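Local coordinates for protein transcriptional regulator, TetR family (Thermus thermophilus, PDB 3VPR) that represses transcription as a TetR-family regulator, probably by binding operator DNA through an N-terminal helix-turn-helix domain, at residues T4-F16 with L40-I54. Residues are numbered along the deposited sequence; the frame is centred on the assembly and turned at random.
Sequences TRDRILEEAAKLF and LYHHFGSKEEILYEI
R5 reaches F44 and H43 because its CG stands anti to the backbone N (chi1 -168°) and the chain stays extended to NE, while F44 presents a ring face to the guanidinium. The two flat groups stack off-centre, planes 24° apart, in a cation-pi contact with R5 CZ 4.1 Å from the F44 ring centroid. At the guanidinium edge, R5 NH1 donates to H43 O at 2.5 Å, which lies near the guanidinium plane; R5 NH2 adds a weak bond to the same oxygen and a weakly bonded salt bridge to E53 OE2 (3.3 Å). Next to it, L9 enters as a knob among F44, I50, E53 and I54, its CD2 3.3 Å from F44 CZ. I54 answers as a knob among L9, A12, A13 and F16, where the axes of segments 4-16 and 47-54 cross at -89°. Helix 4-19 thus ties the predicted helix-turn-helix, whose second helix, 37-44, carries H43 and F44, to helix 47-70, which leads into the C-terminal domain, usually the ligand-binding part of TetR proteins. A leucine in place of R5 would probably leave H43 O and the E53 carboxylate without their donor. One cation joins a carbonyl, a carboxylate and an aromatic face beside an apolar core.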
loop_
_atom_site.group_PDB
_atom_site.type_symbol
_atom_site.label_atom_id
_atom_site.label_comp_id
_atom_site.label_asym_id
_atom_site.label_seq_id
_atom_site.Cartn_x
_atom_site.Cartn_y
_atom_site.Cartn_z
ATOM N N THR A 4 28.401 12.136 -12.537
ATOM C CA THR A 4 27.359 12.445 -13.509
ATOM C C THR A 4 26.362 11.289 -13.581
ATOM O O THR A 4 25.166 11.495 -13.794
ATOM C CB THR A 4 27.931 12.626 -14.917
ATOM O OG1 THR A 4 28.932 13.647 -14.905
ATOM C CG2 THR A 4 26.811 12.992 -15.900
ATOM N N ARG A 5 26.867 10.070 -13.418
ATOM C CA ARG A 5 26.008 8.905 -13.463
ATOM C C ARG A 5 25.035 8.921 -12.285
ATOM O O ARG A 5 23.844 8.696 -12.474
ATOM C CB ARG A 5 26.823 7.611 -13.434
ATOM C CG ARG A 5 25.961 6.413 -13.783
ATOM C CD ARG A 5 26.646 5.080 -13.561
ATOM N NE ARG A 5 25.797 3.995 -14.055
ATOM C CZ ARG A 5 25.500 3.834 -15.335
ATOM N NH1 ARG A 5 26.001 4.689 -16.215
ATOM N NH2 ARG A 5 24.706 2.839 -15.731
ATOM N N ASP A 6 25.547 9.186 -11.081
ATOM C CA ASP A 6 24.714 9.239 -9.872
ATOM C C ASP A 6 23.688 10.382 -9.886
ATOM O O ASP A 6 22.552 10.206 -9.437
ATOM C CB ASP A 6 25.571 9.421 -8.614
ATOM C CG ASP A 6 26.606 8.350 -8.452
ATOM O OD1 ASP A 6 26.256 7.154 -8.547
ATOM O OD2 ASP A 6 27.775 8.710 -8.217
ATOM N N ARG A 7 24.104 11.552 -10.367
ATOM C CA ARG A 7 23.231 12.722 -10.423
ATOM C C ARG A 7 22.066 12.430 -11.356
ATOM O O ARG A 7 20.932 12.829 -11.109
ATOM C CB ARG A 7 24.007 13.957 -10.919
ATOM N N ILE A 8 22.352 11.725 -12.436
ATOM C CA ILE A 8 21.301 11.380 -13.365
ATOM C C ILE A 8 20.255 10.514 -12.663
ATOM O O ILE A 8 19.053 10.735 -12.849
ATOM C CB ILE A 8 21.863 10.625 -14.589
ATOM C CG1 ILE A 8 22.820 11.541 -15.363
ATOM C CG2 ILE A 8 20.717 10.142 -15.479
ATOM C CD1 ILE A 8 23.478 10.899 -16.596
ATOM N N LEU A 9 20.688 9.562 -11.831
ATOM C CA LEU A 9 19.714 8.676 -11.174
ATOM C C LEU A 9 18.897 9.361 -10.088
ATOM O O LEU A 9 17.688 9.163 -10.018
ATOM C CB LEU A 9 20.393 7.430 -10.603
ATOM C CG LEU A 9 21.009 6.518 -11.669
ATOM C CD1 LEU A 9 21.634 5.296 -11.009
ATOM C CD2 LEU A 9 19.928 6.090 -12.666
ATOM N N GLU A 10 19.548 10.165 -9.251
ATOM C CA GLU A 10 18.836 10.878 -8.198
ATOM C C GLU A 10 17.884 11.927 -8.785
ATOM O O GLU A 10 16.760 12.076 -8.328
ATOM C CB GLU A 10 19.824 11.561 -7.244
ATOM C CG GLU A 10 19.142 12.495 -6.239
ATOM C CD GLU A 10 19.981 12.761 -5.002
ATOM O OE1 GLU A 10 21.199 12.987 -5.146
ATOM O OE2 GLU A 10 19.420 12.756 -3.884
ATOM N N GLU A 11 18.346 12.638 -9.801
ATOM C CA GLU A 11 17.537 13.665 -10.448
ATOM C C GLU A 11 16.374 13.069 -11.211
ATOM O O GLU A 11 15.291 13.648 -11.247
ATOM C CB GLU A 11 18.384 14.509 -11.406
ATOM C CG GLU A 11 19.399 15.412 -10.704
ATOM C CD GLU A 11 18.737 16.427 -9.786
ATOM O OE1 GLU A 11 17.956 17.263 -10.291
ATOM O OE2 GLU A 11 18.995 16.385 -8.559
ATOM N N ALA A 12 16.608 11.925 -11.841
ATOM C CA ALA A 12 15.559 11.239 -12.584
ATOM C C ALA A 12 14.519 10.787 -11.566
ATOM O O ALA A 12 13.320 10.986 -11.753
ATOM C CB ALA A 12 16.124 10.025 -13.314
ATOM N N ALA A 13 14.987 10.183 -10.476
ATOM C CA ALA A 13 14.076 9.725 -9.440
ATOM C C ALA A 13 13.169 10.868 -8.958
ATOM O O ALA A 13 11.970 10.671 -8.780
ATOM C CB ALA A 13 14.856 9.135 -8.269
ATOM N N LYS A 14 13.733 12.055 -8.746
ATOM C CA LYS A 14 12.919 13.187 -8.302
ATOM C C LYS A 14 11.935 13.614 -9.386
ATOM O O LYS A 14 10.774 13.889 -9.105
ATOM C CB LYS A 14 13.788 14.386 -7.940
ATOM C CG LYS A 14 14.646 14.196 -6.718
ATOM C CD LYS A 14 15.457 15.461 -6.454
ATOM C CE LYS A 14 16.439 15.264 -5.311
ATOM N NZ LYS A 14 17.232 16.499 -5.058
ATOM N N LEU A 15 12.397 13.658 -10.628
ATOM C CA LEU A 15 11.532 14.080 -11.720
ATOM C C LEU A 15 10.377 13.099 -11.904
ATOM O O LEU A 15 9.241 13.513 -12.115
ATOM C CB LEU A 15 12.336 14.228 -13.016
ATOM C CG LEU A 15 11.498 14.659 -14.212
ATOM C CD1 LEU A 15 10.817 15.990 -13.901
ATOM C CD2 LEU A 15 12.377 14.783 -15.440
ATOM N N PHE A 16 10.664 11.805 -11.806
ATOM C CA PHE A 16 9.624 10.795 -11.947
ATOM C C PHE A 16 8.617 10.937 -10.807
ATOM O O PHE A 16 7.427 10.717 -10.996
ATOM C CB PHE A 16 10.206 9.381 -11.918
ATOM C CG PHE A 16 11.051 9.036 -13.113
ATOM C CD1 PHE A 16 10.782 9.588 -14.359
ATOM C CD2 PHE A 16 12.098 8.120 -12.994
ATOM C CE1 PHE A 16 11.548 9.234 -15.478
ATOM C CE2 PHE A 16 12.864 7.757 -14.097
ATOM C CZ PHE A 16 12.591 8.314 -15.345
ATOM N N LEU A 40 22.576 10.627 -22.025
ATOM C CA LEU A 40 21.728 9.770 -21.198
ATOM C C LEU A 40 21.761 8.332 -21.702
ATOM O O LEU A 40 21.928 7.399 -20.919
ATOM C CB LEU A 40 20.280 10.270 -21.192
ATOM C CG LEU A 40 20.000 11.488 -20.314
ATOM C CD1 LEU A 40 18.494 11.792 -20.301
ATOM C CD2 LEU A 40 20.485 11.192 -18.910
ATOM N N TYR A 41 21.604 8.158 -23.009
ATOM C CA TYR A 41 21.632 6.826 -23.584
ATOM C C TYR A 41 22.991 6.152 -23.384
ATOM O O TYR A 41 23.062 4.940 -23.160
ATOM C CB TYR A 41 21.286 6.892 -25.072
ATOM C CG TYR A 41 19.807 7.137 -25.336
ATOM C CD1 TYR A 41 18.831 6.329 -24.750
ATOM C CD2 TYR A 41 19.389 8.152 -26.183
ATOM C CE1 TYR A 41 17.476 6.533 -25.008
ATOM C CE2 TYR A 41 18.041 8.361 -26.448
ATOM C CZ TYR A 41 17.090 7.552 -25.861
ATOM O OH TYR A 41 15.754 7.775 -26.115
ATOM N N HIS A 42 24.063 6.939 -23.453
ATOM C CA HIS A 42 25.419 6.414 -23.285
ATOM C C HIS A 42 25.638 5.821 -21.897
ATOM O O HIS A 42 26.337 4.813 -21.755
ATOM C CB HIS A 42 26.461 7.511 -23.511
ATOM C CG HIS A 42 26.605 7.945 -24.936
ATOM N ND1 HIS A 42 27.381 9.025 -25.303
ATOM C CD2 HIS A 42 26.061 7.465 -26.082
ATOM C CE1 HIS A 42 27.308 9.194 -26.613
ATOM N NE2 HIS A 42 26.513 8.260 -27.111
ATOM N N HIS A 43 25.045 6.452 -20.882
ATOM C CA HIS A 43 25.204 6.003 -19.504
ATOM C C HIS A 43 24.241 4.914 -19.079
ATOM O O HIS A 43 24.554 4.134 -18.187
ATOM C CB HIS A 43 25.034 7.170 -18.528
ATOM C CG HIS A 43 26.165 8.145 -18.543
ATOM N ND1 HIS A 43 26.242 9.184 -19.446
ATOM C CD2 HIS A 43 27.272 8.237 -17.766
ATOM C CE1 HIS A 43 27.344 9.876 -19.221
ATOM N NE2 HIS A 43 27.987 9.323 -18.207
ATOM N N PHE A 44 23.084 4.850 -19.731
ATOM C CA PHE A 44 22.054 3.889 -19.360
ATOM C C PHE A 44 21.433 3.049 -20.476
ATOM O O PHE A 44 20.765 2.070 -20.197
ATOM C CB PHE A 44 20.952 4.635 -18.610
ATOM C CG PHE A 44 21.403 5.190 -17.296
ATOM C CD1 PHE A 44 21.530 4.361 -16.187
ATOM C CD2 PHE A 44 21.759 6.528 -17.180
ATOM C CE1 PHE A 44 22.011 4.859 -14.980
ATOM C CE2 PHE A 44 22.244 7.038 -15.976
ATOM C CZ PHE A 44 22.371 6.207 -14.876
ATOM N N GLY A 45 21.632 3.446 -21.727
ATOM C CA GLY A 45 21.085 2.679 -22.828
ATOM C C GLY A 45 19.597 2.867 -23.070
ATOM O O GLY A 45 19.160 2.832 -24.211
ATOM N N SER A 46 18.815 3.059 -22.014
ATOM C CA SER A 46 17.377 3.249 -22.174
ATOM C C SER A 46 16.772 3.856 -20.930
ATOM O O SER A 46 17.381 3.860 -19.855
ATOM C CB SER A 46 16.681 1.909 -22.438
ATOM O OG SER A 46 16.819 1.050 -21.313
ATOM N N LYS A 47 15.557 4.355 -21.093
ATOM C CA LYS A 47 14.798 4.953 -20.003
ATOM C C LYS A 47 14.471 3.870 -18.985
ATOM O O LYS A 47 14.504 4.093 -17.773
ATOM C CB LYS A 47 13.495 5.530 -20.558
ATOM C CG LYS A 47 12.603 6.242 -19.553
ATOM C CD LYS A 47 11.231 6.541 -20.213
ATOM C CE LYS A 47 10.197 7.017 -19.215
ATOM N NZ LYS A 47 8.862 7.184 -19.858
ATOM N N GLU A 48 14.146 2.687 -19.494
ATOM C CA GLU A 48 13.778 1.556 -18.651
ATOM C C GLU A 48 14.939 1.146 -17.746
ATOM O O GLU A 48 14.729 0.748 -16.606
ATOM C CB GLU A 48 13.324 0.386 -19.550
ATOM C CG GLU A 48 12.770 -0.845 -18.831
ATOM C CD GLU A 48 13.858 -1.758 -18.306
ATOM O OE1 GLU A 48 14.996 -1.677 -18.821
ATOM O OE2 GLU A 48 13.574 -2.562 -17.392
ATOM N N GLU A 49 16.162 1.252 -18.256
ATOM C CA GLU A 49 17.335 0.900 -17.467
ATOM C C GLU A 49 17.513 1.892 -16.323
ATOM O O GLU A 49 18.002 1.512 -15.259
ATOM C CB GLU A 49 18.594 0.877 -18.339
ATOM C CG GLU A 49 19.907 0.711 -17.570
ATOM C CD GLU A 49 20.071 -0.662 -16.959
ATOM O OE1 GLU A 49 19.454 -1.616 -17.470
ATOM O OE2 GLU A 49 20.838 -0.798 -15.984
ATOM N N ILE A 50 17.103 3.146 -16.534
ATOM C CA ILE A 50 17.216 4.183 -15.493
ATOM C C ILE A 50 16.236 3.842 -14.371
ATOM O O ILE A 50 16.591 3.869 -13.185
ATOM C CB ILE A 50 16.891 5.605 -16.055
ATOM C CG1 ILE A 50 17.936 5.993 -17.105
ATOM C CG2 ILE A 50 16.869 6.641 -14.919
ATOM C CD1 ILE A 50 17.760 7.397 -17.685
ATOM N N LEU A 51 15.008 3.507 -14.757
ATOM C CA LEU A 51 13.981 3.111 -13.802
ATOM C C LEU A 51 14.445 1.849 -13.072
ATOM O O LEU A 51 14.241 1.688 -11.876
ATOM C CB LEU A 51 12.666 2.803 -14.532
ATOM C CG LEU A 51 11.625 2.094 -13.657
ATOM C CD1 LEU A 51 11.277 2.988 -12.475
ATOM C CD2 LEU A 51 10.377 1.768 -14.463
ATOM N N TYR A 52 15.056 0.941 -13.818
ATOM C CA TYR A 52 15.549 -0.301 -13.241
ATOM C C TYR A 52 16.628 -0.033 -12.179
ATOM O O TYR A 52 16.552 -0.564 -11.076
ATOM C CB TYR A 52 16.093 -1.204 -14.358
ATOM C CG TYR A 52 16.878 -2.387 -13.867
ATOM C CD1 TYR A 52 16.283 -3.364 -13.060
ATOM C CD2 TYR A 52 18.225 -2.519 -14.183
ATOM C CE1 TYR A 52 17.016 -4.433 -12.579
ATOM C CE2 TYR A 52 18.968 -3.582 -13.711
ATOM C CZ TYR A 52 18.365 -4.536 -12.908
ATOM O OH TYR A 52 19.121 -5.579 -12.424
ATOM N N GLU A 53 17.614 0.799 -12.506
ATOM C CA GLU A 53 18.690 1.105 -11.560
ATOM C C GLU A 53 18.208 1.887 -10.336
ATOM O O GLU A 53 18.705 1.689 -9.228
ATOM C CB GLU A 53 19.838 1.824 -12.277
ATOM C CG GLU A 53 20.720 0.827 -13.016
ATOM C CD GLU A 53 21.881 1.452 -13.742
ATOM O OE1 GLU A 53 22.623 2.248 -13.127
ATOM O OE2 GLU A 53 22.059 1.125 -14.934
ATOM N N ILE A 54 17.224 2.759 -10.528
ATOM C CA ILE A 54 16.662 3.476 -9.400
ATOM C C ILE A 54 16.007 2.443 -8.461
ATOM O O ILE A 54 16.191 2.483 -7.244
ATOM C CB ILE A 54 15.609 4.495 -9.871
ATOM C CG1 ILE A 54 16.314 5.719 -10.469
ATOM C CG2 ILE A 54 14.693 4.886 -8.712
ATOM C CD1 ILE A 54 15.381 6.730 -11.103
#